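Ketoacyl_synth_N domain-containing protein (Photorhabdus luminescens subsp. laumondii, PDB 6SMO) probably takes part in beta-ketoacyl synthase-type chain building beside a ketosynthase-like partner chain, and contributes residues to a pocket that holds a polyketone chain. Local coordinates at residues F52-I58 and V71-V75; R64-F69 and G105-H109. All coordinates share one frame; numbering follows the deposited sequence.

Interaction 1 of 2, residues F52-I58 and V71-V75; sequences FDGAKYI and VYGIV
Phe-52, Tyr-57 and Ile-58, from the loop between strand 46-47 and helix 60-63, close in an apolar, largely buried contact on Val-71, Tyr-72, Ile-74 and Val-75 of helix 68-84; no hydrogen bond crosses it. Val-75 is gripped by two aromatic rings in different ways. Its CG1 stands over one face of Tyr-57, 4.0 Å from the ring centroid and 29° off the normal, a CH-pi contact; the nearest ring atom is Tyr-57 CG, 3.6 Å from Val-75 CG1. Its other methyl, CG2, meets the edge of Phe-52 at CZ, 3.9 Å away. The extended chi1 of Phe-52 (-180°) carries the ring to the helix, where its CZ and CE2 corner does most of the touching. The helix belongs to the N-terminal part of a thiolase-type fold, and Ile-13 of the central strand 5-13 also touches Phe-52, Tyr-72 and Val-75, so that these three rest against the sheet. Phe-52 CE2 lies 3.8 Å from Tyr-72 CE1, at the edge of the tyrosine ring, with the two planes inclined at 58°; the Tyr-72 hydroxyl makes a weak hydrogen bond to Glu-220. At the other end, Ile-58 sends its CD1 methyl between Val-71 and Ile-74, 3.8 Å from Val-71 CG1 and 4.2 Å from Ile-74 CD1. Beyond it, Ile-74 packs on Leu-142 and Leu-145 of helix 137-146.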
ATOM      1  N   PHE C  52      18.813   2.600 -21.592  1.00 69.77           N
ATOM      2  CA  PHE C  52      17.894   1.654 -20.903  1.00 70.41           C
ATOM      3  C   PHE C  52      16.623   1.462 -21.736  1.00 71.22           C
ATOM      4  O   PHE C  52      16.065   2.460 -22.233  1.00 69.93           O
ATOM      5  CB  PHE C  52      17.537   2.150 -19.498  1.00 69.32           C
ATOM      6  CG  PHE C  52      16.610   1.229 -18.744  1.00 68.28           C
ATOM      7  CD1 PHE C  52      17.097   0.093 -18.113  1.00 68.04           C
ATOM      8  CD2 PHE C  52      15.248   1.484 -18.680  1.00 67.40           C
ATOM      9  CE1 PHE C  52      16.245  -0.759 -17.428  1.00 67.52           C
ATOM     10  CE2 PHE C  52      14.397   0.631 -17.994  1.00 67.12           C
ATOM     11  CZ  PHE C  52      14.897  -0.488 -17.369  1.00 67.24           C
ATOM     12  N   ASP C  53      16.186   0.205 -21.869  1.00 73.50           N
ATOM     13  CA  ASP C  53      14.884  -0.187 -22.474  1.00 75.60           C
ATOM     14  C   ASP C  53      14.436  -1.515 -21.854  1.00 76.12           C
ATOM     15  O   ASP C  53      15.281  -2.425 -21.733  1.00 76.04           O
ATOM     16  CB  ASP C  53      14.982  -0.283 -23.999  1.00 77.59           C
ATOM     17  CG  ASP C  53      13.644  -0.491 -24.691  1.00 78.99           C
ATOM     18  OD1 ASP C  53      12.621  -0.021 -24.150  1.00 79.00           O
ATOM     19  OD2 ASP C  53      13.634  -1.123 -25.767  1.00 80.93           O
ATOM     20  N   GLY C  54      13.154  -1.612 -21.483  1.00 76.64           N
ATOM     21  CA  GLY C  54      12.561  -2.785 -20.810  1.00 76.92           C
ATOM     22  C   GLY C  54      11.785  -3.664 -21.778  1.00 77.26           C
ATOM     23  O   GLY C  54      10.677  -4.105 -21.412  1.00 76.99           O
ATOM     24  N   ALA C  55      12.347  -3.911 -22.967  1.00 77.14           N
ATOM     25  CA  ALA C  55      11.771  -4.776 -24.022  1.00 76.29           C
ATOM     26  C   ALA C  55      12.260  -6.217 -23.831  1.00 77.37           C
ATOM     27  O   ALA C  55      11.441  -7.144 -23.997  1.00 75.50           O
ATOM     28  CB  ALA C  55      12.138  -4.245 -25.387  1.00 76.77           C
ATOM     29  N   LYS C  56      13.542  -6.391 -23.492  1.00 78.36           N
ATOM     30  CA  LYS C  56      14.197  -7.716 -23.308  1.00 79.04           C
ATOM     31  C   LYS C  56      13.687  -8.377 -22.020  1.00 77.32           C
ATOM     32  O   LYS C  56      13.464  -9.603 -22.042  1.00 79.95           O
ATOM     33  CB  LYS C  56      15.722  -7.571 -23.268  1.00 80.62           C
ATOM     34  CG  LYS C  56      16.494  -8.881 -23.348  1.00 82.12           C
ATOM     35  CD  LYS C  56      17.981  -8.736 -23.103  1.00 83.01           C
ATOM     36  CE  LYS C  56      18.711  -8.064 -24.246  1.00 83.59           C
ATOM     37  NZ  LYS C  56      20.167  -7.975 -23.987  1.00 84.30           N
ATOM     38  N   TYR C  57      13.522  -7.598 -20.945  1.00 74.79           N
ATOM     39  CA  TYR C  57      13.130  -8.084 -19.595  1.00 71.41           C
ATOM     40  C   TYR C  57      11.628  -8.397 -19.558  1.00 69.04           C
ATOM     41  O   TYR C  57      11.267  -9.543 -19.220  1.00 69.61           O
ATOM     42  CB  TYR C  57      13.489  -7.056 -18.520  1.00 71.06           C
ATOM     43  CG  TYR C  57      14.967  -6.837 -18.323  1.00 70.80           C
ATOM     44  CD1 TYR C  57      15.704  -7.650 -17.476  1.00 71.12           C
ATOM     45  CD2 TYR C  57      15.632  -5.810 -18.974  1.00 70.82           C
ATOM     46  CE1 TYR C  57      17.063  -7.453 -17.286  1.00 71.46           C
ATOM     47  CE2 TYR C  57      16.989  -5.599 -18.796  1.00 71.51           C
ATOM     48  CZ  TYR C  57      17.709  -6.424 -17.948  1.00 71.90           C
ATOM     49  OH  TYR C  57      19.046  -6.223 -17.767  1.00 71.96           O
ATOM     50  N   ILE C  58      10.791  -7.408 -19.887  1.00 66.85           N
ATOM     51  CA  ILE C  58       9.303  -7.469 -19.755  1.00 65.73           C
ATOM     52  C   ILE C  58       8.676  -7.606 -21.150  1.00 64.66           C
ATOM     53  O   ILE C  58       9.107  -6.881 -22.068  1.00 66.42           O
ATOM     54  CB  ILE C  58       8.773  -6.228 -19.004  1.00 65.02           C
ATOM     55  CG1 ILE C  58       9.477  -6.034 -17.658  1.00 64.59           C
ATOM     56  CG2 ILE C  58       7.262  -6.301 -18.834  1.00 65.09           C
ATOM     57  CD1 ILE C  58       9.345  -4.641 -17.090  1.00 64.18           C
ATOM     58  N   VAL C  71       8.233  -0.992 -13.936  1.00 41.07           N
ATOM     59  CA  VAL C  71       9.222  -1.493 -14.939  1.00 41.30           C
ATOM     60  C   VAL C  71      10.615  -1.498 -14.292  1.00 41.12           C
ATOM     61  O   VAL C  71      11.299  -2.535 -14.383  1.00 41.48           O
ATOM     62  CB  VAL C  71       9.196  -0.659 -16.237  1.00 41.63           C
ATOM     63  CG1 VAL C  71      10.364  -0.985 -17.158  1.00 42.04           C
ATOM     64  CG2 VAL C  71       7.878  -0.819 -16.980  1.00 41.75           C
ATOM     65  N   TYR C  72      11.006  -0.386 -13.657  1.00 40.68           N
ATOM     66  CA  TYR C  72      12.312  -0.212 -12.963  1.00 40.60           C
ATOM     67  C   TYR C  72      12.441  -1.234 -11.826  1.00 40.45           C
ATOM     68  O   TYR C  72      13.558  -1.730 -11.586  1.00 40.06           O
ATOM     69  CB  TYR C  72      12.463   1.206 -12.402  1.00 40.28           C
ATOM     70  CG  TYR C  72      12.450   2.330 -13.410  1.00 40.37           C
ATOM     71  CD1 TYR C  72      12.937   2.166 -14.698  1.00 40.66           C
ATOM     72  CD2 TYR C  72      11.974   3.584 -13.057  1.00 40.20           C
ATOM     73  CE1 TYR C  72      12.927   3.207 -15.613  1.00 41.05           C
ATOM     74  CE2 TYR C  72      11.962   4.636 -13.958  1.00 40.46           C
ATOM     75  CZ  TYR C  72      12.441   4.448 -15.241  1.00 41.05           C
ATOM     76  OH  TYR C  72      12.431   5.480 -16.134  1.00 41.67           O
ATOM     77  N   GLY C  73      11.330  -1.526 -11.141  1.00 40.44           N
ATOM     78  CA  GLY C  73      11.277  -2.467 -10.004  1.00 40.36           C
ATOM     79  C   GLY C  73      11.564  -3.896 -10.430  1.00 40.69           C
ATOM     80  O   GLY C  73      12.358  -4.564  -9.740  1.00 40.48           O
ATOM     81  N   ILE C  74      10.951  -4.346 -11.530  1.00 41.47           N
ATOM     82  CA  ILE C  74      11.015  -5.757 -12.024  1.00 41.66           C
ATOM     83  C   ILE C  74      12.432  -6.059 -12.534  1.00 41.78           C
ATOM     84  O   ILE C  74      12.933  -7.161 -12.231  1.00 41.85           O
ATOM     85  CB  ILE C  74       9.932  -6.016 -13.095  1.00 41.68           C
ATOM     86  CG1 ILE C  74       8.522  -5.899 -12.507  1.00 41.36           C
ATOM     87  CG2 ILE C  74      10.138  -7.365 -13.771  1.00 41.99           C
ATOM     88  CD1 ILE C  74       7.443  -5.636 -13.531  1.00 41.60           C
ATOM     89  N   VAL C  75      13.052  -5.129 -13.271  1.00 42.11           N
ATOM     90  CA  VAL C  75      14.426  -5.298 -13.841  1.00 42.81           C
ATOM     91  C   VAL C  75      15.445  -5.343 -12.693  1.00 42.90           C
ATOM     92  O   VAL C  75      16.428  -6.097 -12.817  1.00 43.51           O
ATOM     93  CB  VAL C  75      14.782  -4.208 -14.875  1.00 43.22           C
ATOM     94  CG1 VAL C  75      13.849  -4.243 -16.076  1.00 43.22           C
ATOM     95  CG2 VAL C  75      14.823  -2.811 -14.275  1.00 43.22           C
TER

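Interaction 2 of 2, residues R64-F69 and G105-H109; sequences RKIDEF and GGWQH
Gly-105 sets its carbonyl oxygen over one face of the Phe-69 ring, with O 3.5 Å from Phe-69 CD1. Next, Gly-106 CA lies against the Asp-67 carboxylate, 3.2 Å from Asp-67 CG. Trp-107 turns its indole to the other side, edge-to-face with Trp-133 of the polyketone pocket and against Met-137 of the PKS_KS domain-containing partner chain. Gln-108 brings its CB to 3.4 Å from Asp-67 OD1 before its chain bends off. His-109 makes both cross-contact hydrogen bonds. Its backbone N donates to Asp-67 OD1 at 2.8 Å, met nearly end-on but with a bent N-H angle of 130°. Its ring, carried across by a near-anti chi1 of -156°, donates from NE2 to Arg-64 O at 2.8 Å, nearly straight at 162° and in the imidazole plane, which helps to fix the ring's rotation. The Arg-64 side chain leads elsewhere, to an acidic side chain of a neighbouring chain. Asp-67 divides its carboxylate: OD1 serves the loop, while OD2 accepts a weak bond from Phe-69 N, the mark of an N-cap residue, here at the start of helix 68-84.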
ATOM      1  N   ARG C  64       2.610  -2.808 -21.466  1.00 54.19           N
ATOM      2  CA  ARG C  64       1.522  -1.917 -21.956  1.00 54.92           C
ATOM      3  C   ARG C  64       0.726  -1.344 -20.775  1.00 52.52           C
ATOM      4  O   ARG C  64       0.325  -0.167 -20.859  1.00 51.52           O
ATOM      5  CB  ARG C  64       0.576  -2.693 -22.881  1.00 57.21           C
ATOM      6  CG  ARG C  64      -0.040  -1.862 -23.997  1.00 59.43           C
ATOM      7  CD  ARG C  64      -1.427  -2.346 -24.376  1.00 61.17           C
ATOM      8  NE  ARG C  64      -2.447  -1.752 -23.522  1.00 62.00           N
ATOM      9  CZ  ARG C  64      -2.905  -0.505 -23.631  1.00 62.47           C
ATOM     10  NH1 ARG C  64      -3.829  -0.068 -22.792  1.00 62.50           N
ATOM     11  NH2 ARG C  64      -2.440   0.305 -24.568  1.00 63.23           N
ATOM     12  N   LYS C  65       0.517  -2.143 -19.721  1.00 50.46           N
ATOM     13  CA  LYS C  65      -0.504  -1.900 -18.663  1.00 49.02           C
ATOM     14  C   LYS C  65       0.146  -1.545 -17.316  1.00 48.45           C
ATOM     15  O   LYS C  65      -0.598  -1.517 -16.314  1.00 49.16           O
ATOM     16  CB  LYS C  65      -1.411  -3.130 -18.520  1.00 48.67           C
ATOM     17  CG  LYS C  65      -0.710  -4.446 -18.203  1.00 48.61           C
ATOM     18  CD  LYS C  65      -1.643  -5.639 -18.174  1.00 48.56           C
ATOM     19  CE  LYS C  65      -1.944  -6.184 -19.554  1.00 48.61           C
ATOM     20  NZ  LYS C  65      -3.158  -7.034 -19.561  1.00 48.72           N
ATOM     21  N   ILE C  66       1.455  -1.262 -17.280  1.00 47.59           N
ATOM     22  CA  ILE C  66       2.188  -0.879 -16.032  1.00 47.08           C
ATOM     23  C   ILE C  66       2.960   0.427 -16.262  1.00 46.61           C
ATOM     24  O   ILE C  66       3.377   0.681 -17.409  1.00 46.79           O
ATOM     25  CB  ILE C  66       3.114  -2.013 -15.545  1.00 46.69           C
ATOM     26  CG1 ILE C  66       4.255  -2.297 -16.528  1.00 47.09           C
ATOM     27  CG2 ILE C  66       2.301  -3.262 -15.234  1.00 46.63           C
ATOM     28  CD1 ILE C  66       5.256  -3.322 -16.043  1.00 47.05           C
ATOM     29  N   ASP C  67       3.143   1.208 -15.191  1.00 46.23           N
ATOM     30  CA  ASP C  67       3.921   2.477 -15.176  1.00 45.99           C
ATOM     31  C   ASP C  67       5.416   2.139 -15.117  1.00 45.88           C
ATOM     32  O   ASP C  67       5.747   0.984 -14.787  1.00 45.98           O
ATOM     33  CB  ASP C  67       3.499   3.366 -14.003  1.00 45.51           C
ATOM     34  CG  ASP C  67       4.052   4.779 -14.076  1.00 45.26           C
ATOM     35  OD1 ASP C  67       3.405   5.627 -14.717  1.00 46.27           O
ATOM     36  OD2 ASP C  67       5.134   5.015 -13.502  1.00 44.91           O
ATOM     37  N   GLU C  68       6.278   3.118 -15.415  1.00 45.96           N
ATOM     38  CA  GLU C  68       7.755   2.955 -15.523  1.00 46.25           C
ATOM     39  C   GLU C  68       8.375   2.607 -14.161  1.00 44.76           C
ATOM     40  O   GLU C  68       9.441   1.962 -14.166  1.00 45.05           O
ATOM     41  CB  GLU C  68       8.389   4.222 -16.103  1.00 47.09           C
ATOM     42  CG  GLU C  68       8.096   4.426 -17.580  1.00 48.69           C
ATOM     43  CD  GLU C  68       8.634   3.336 -18.493  1.00 50.17           C
ATOM     44  OE1 GLU C  68       9.800   2.930 -18.308  1.00 51.12           O
ATOM     45  OE2 GLU C  68       7.881   2.888 -19.381  1.00 50.86           O
ATOM     46  N   PHE C  69       7.756   3.008 -13.045  1.00 43.40           N
ATOM     47  CA  PHE C  69       8.270   2.738 -11.673  1.00 42.37           C
ATOM     48  C   PHE C  69       8.181   1.233 -11.387  1.00 41.42           C
ATOM     49  O   PHE C  69       9.078   0.702 -10.704  1.00 40.37           O
ATOM     50  CB  PHE C  69       7.547   3.589 -10.621  1.00 41.87           C
ATOM     51  CG  PHE C  69       6.341   2.953  -9.975  1.00 41.52           C
ATOM     52  CD1 PHE C  69       5.084   3.072 -10.548  1.00 41.59           C
ATOM     53  CD2 PHE C  69       6.457   2.256  -8.782  1.00 41.01           C
ATOM     54  CE1 PHE C  69       3.973   2.496  -9.950  1.00 41.15           C
ATOM     55  CE2 PHE C  69       5.344   1.679  -8.185  1.00 40.66           C
ATOM     56  CZ  PHE C  69       4.105   1.801  -8.770  1.00 40.85           C
ATOM     57  N   GLY C 105       4.195   7.217  -6.724  1.00 37.13           N
ATOM     58  CA  GLY C 105       3.309   6.340  -7.516  1.00 37.16           C
ATOM     59  C   GLY C 105       3.740   6.272  -8.972  1.00 37.59           C
ATOM     60  O   GLY C 105       4.961   6.283  -9.226  1.00 38.42           O
ATOM     61  N   GLY C 106       2.773   6.208  -9.894  1.00 37.37           N
ATOM     62  CA  GLY C 106       3.009   6.076 -11.346  1.00 37.47           C
ATOM     63  C   GLY C 106       2.129   7.012 -12.157  1.00 37.50           C
ATOM     64  O   GLY C 106       1.120   6.537 -12.717  1.00 36.76           O
ATOM     65  N   TRP C 107       2.510   8.290 -12.239  1.00 37.94           N
ATOM     66  CA  TRP C 107       1.736   9.364 -12.920  1.00 38.68           C
ATOM     67  C   TRP C 107       1.930   9.299 -14.440  1.00 40.14           C
ATOM     68  O   TRP C 107       1.003   9.721 -15.159  1.00 40.28           O
ATOM     69  CB  TRP C 107       2.114  10.743 -12.362  1.00 38.80           C
ATOM     70  CG  TRP C 107       1.314  11.128 -11.157  1.00 38.41           C
ATOM     71  CD1 TRP C 107       1.722  11.118  -9.854  1.00 38.14           C
ATOM     72  CD2 TRP C 107      -0.058  11.559 -11.145  1.00 38.51           C
ATOM     73  NE1 TRP C 107       0.704  11.527  -9.035  1.00 38.23           N
ATOM     74  CE2 TRP C 107      -0.401  11.803  -9.798  1.00 38.41           C
ATOM     75  CE3 TRP C 107      -1.023  11.772 -12.137  1.00 38.95           C
ATOM     76  CZ2 TRP C 107      -1.670  12.243  -9.424  1.00 38.88           C
ATOM     77  CZ3 TRP C 107      -2.275  12.207 -11.766  1.00 39.34           C
ATOM     78  CH2 TRP C 107      -2.593  12.440 -10.427  1.00 39.26           C
ATOM     79  N   GLN C 108       3.077   8.793 -14.908  1.00 41.39           N
ATOM     80  CA  GLN C 108       3.451   8.741 -16.349  1.00 42.91           C
ATOM     81  C   GLN C 108       2.374   7.995 -17.150  1.00 43.27           C
ATOM     82  O   GLN C 108       2.118   8.402 -18.301  1.00 44.64           O
ATOM     83  CB  GLN C 108       4.820   8.077 -16.529  1.00 43.64           C
ATOM     84  CG  GLN C 108       5.265   7.951 -17.981  1.00 44.48           C
ATOM     85  CD  GLN C 108       5.310   9.281 -18.694  1.00 45.02           C
ATOM     86  OE1 GLN C 108       6.031  10.194 -18.300  1.00 45.85           O
ATOM     87  NE2 GLN C 108       4.536   9.397 -19.761  1.00 45.27           N
ATOM     88  N   HIS C 109       1.767   6.955 -16.565  1.00 43.07           N
ATOM     89  CA  HIS C 109       0.822   6.029 -17.247  1.00 42.94           C
ATOM     90  C   HIS C 109      -0.599   6.611 -17.291  1.00 43.72           C
ATOM     91  O   HIS C 109      -1.369   6.170 -18.168  1.00 45.05           O
ATOM     92  CB  HIS C 109       0.832   4.649 -16.570  1.00 42.26           C
ATOM     93  CG  HIS C 109       0.405   3.536 -17.467  1.00 41.10           C
ATOM     94  ND1 HIS C 109      -0.913   3.133 -17.573  1.00 40.61           N
ATOM     95  CD2 HIS C 109       1.113   2.738 -18.296  1.00 40.27           C
ATOM     96  CE1 HIS C 109      -0.997   2.136 -18.431  1.00 40.01           C
ATOM     97  NE2 HIS C 109       0.233   1.875 -18.887  1.00 39.83           N
TER

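In the fold
From the N terminus the chain passes strand 5-13 and strand 46-47, then segment 52-58, helix 60-63, and segments 64-69 and 71-75; segment 105-109 follows once strand 96-101 has been passed. Interaction 1 closes a short loop of 12 intervening residues, and interaction 2 a longer one of 35. They cross rather than nest, because 64-69 falls within the first loop and 71-75 within the second. Both use helix 68-84, one at its first turns and the other at its capped start, and they meet where Ile-66 CD1 packs 3.7 Å from Val-71 CG2. Together they join the loop after strand 46-47, this helix and the loop leading to helix 111-116.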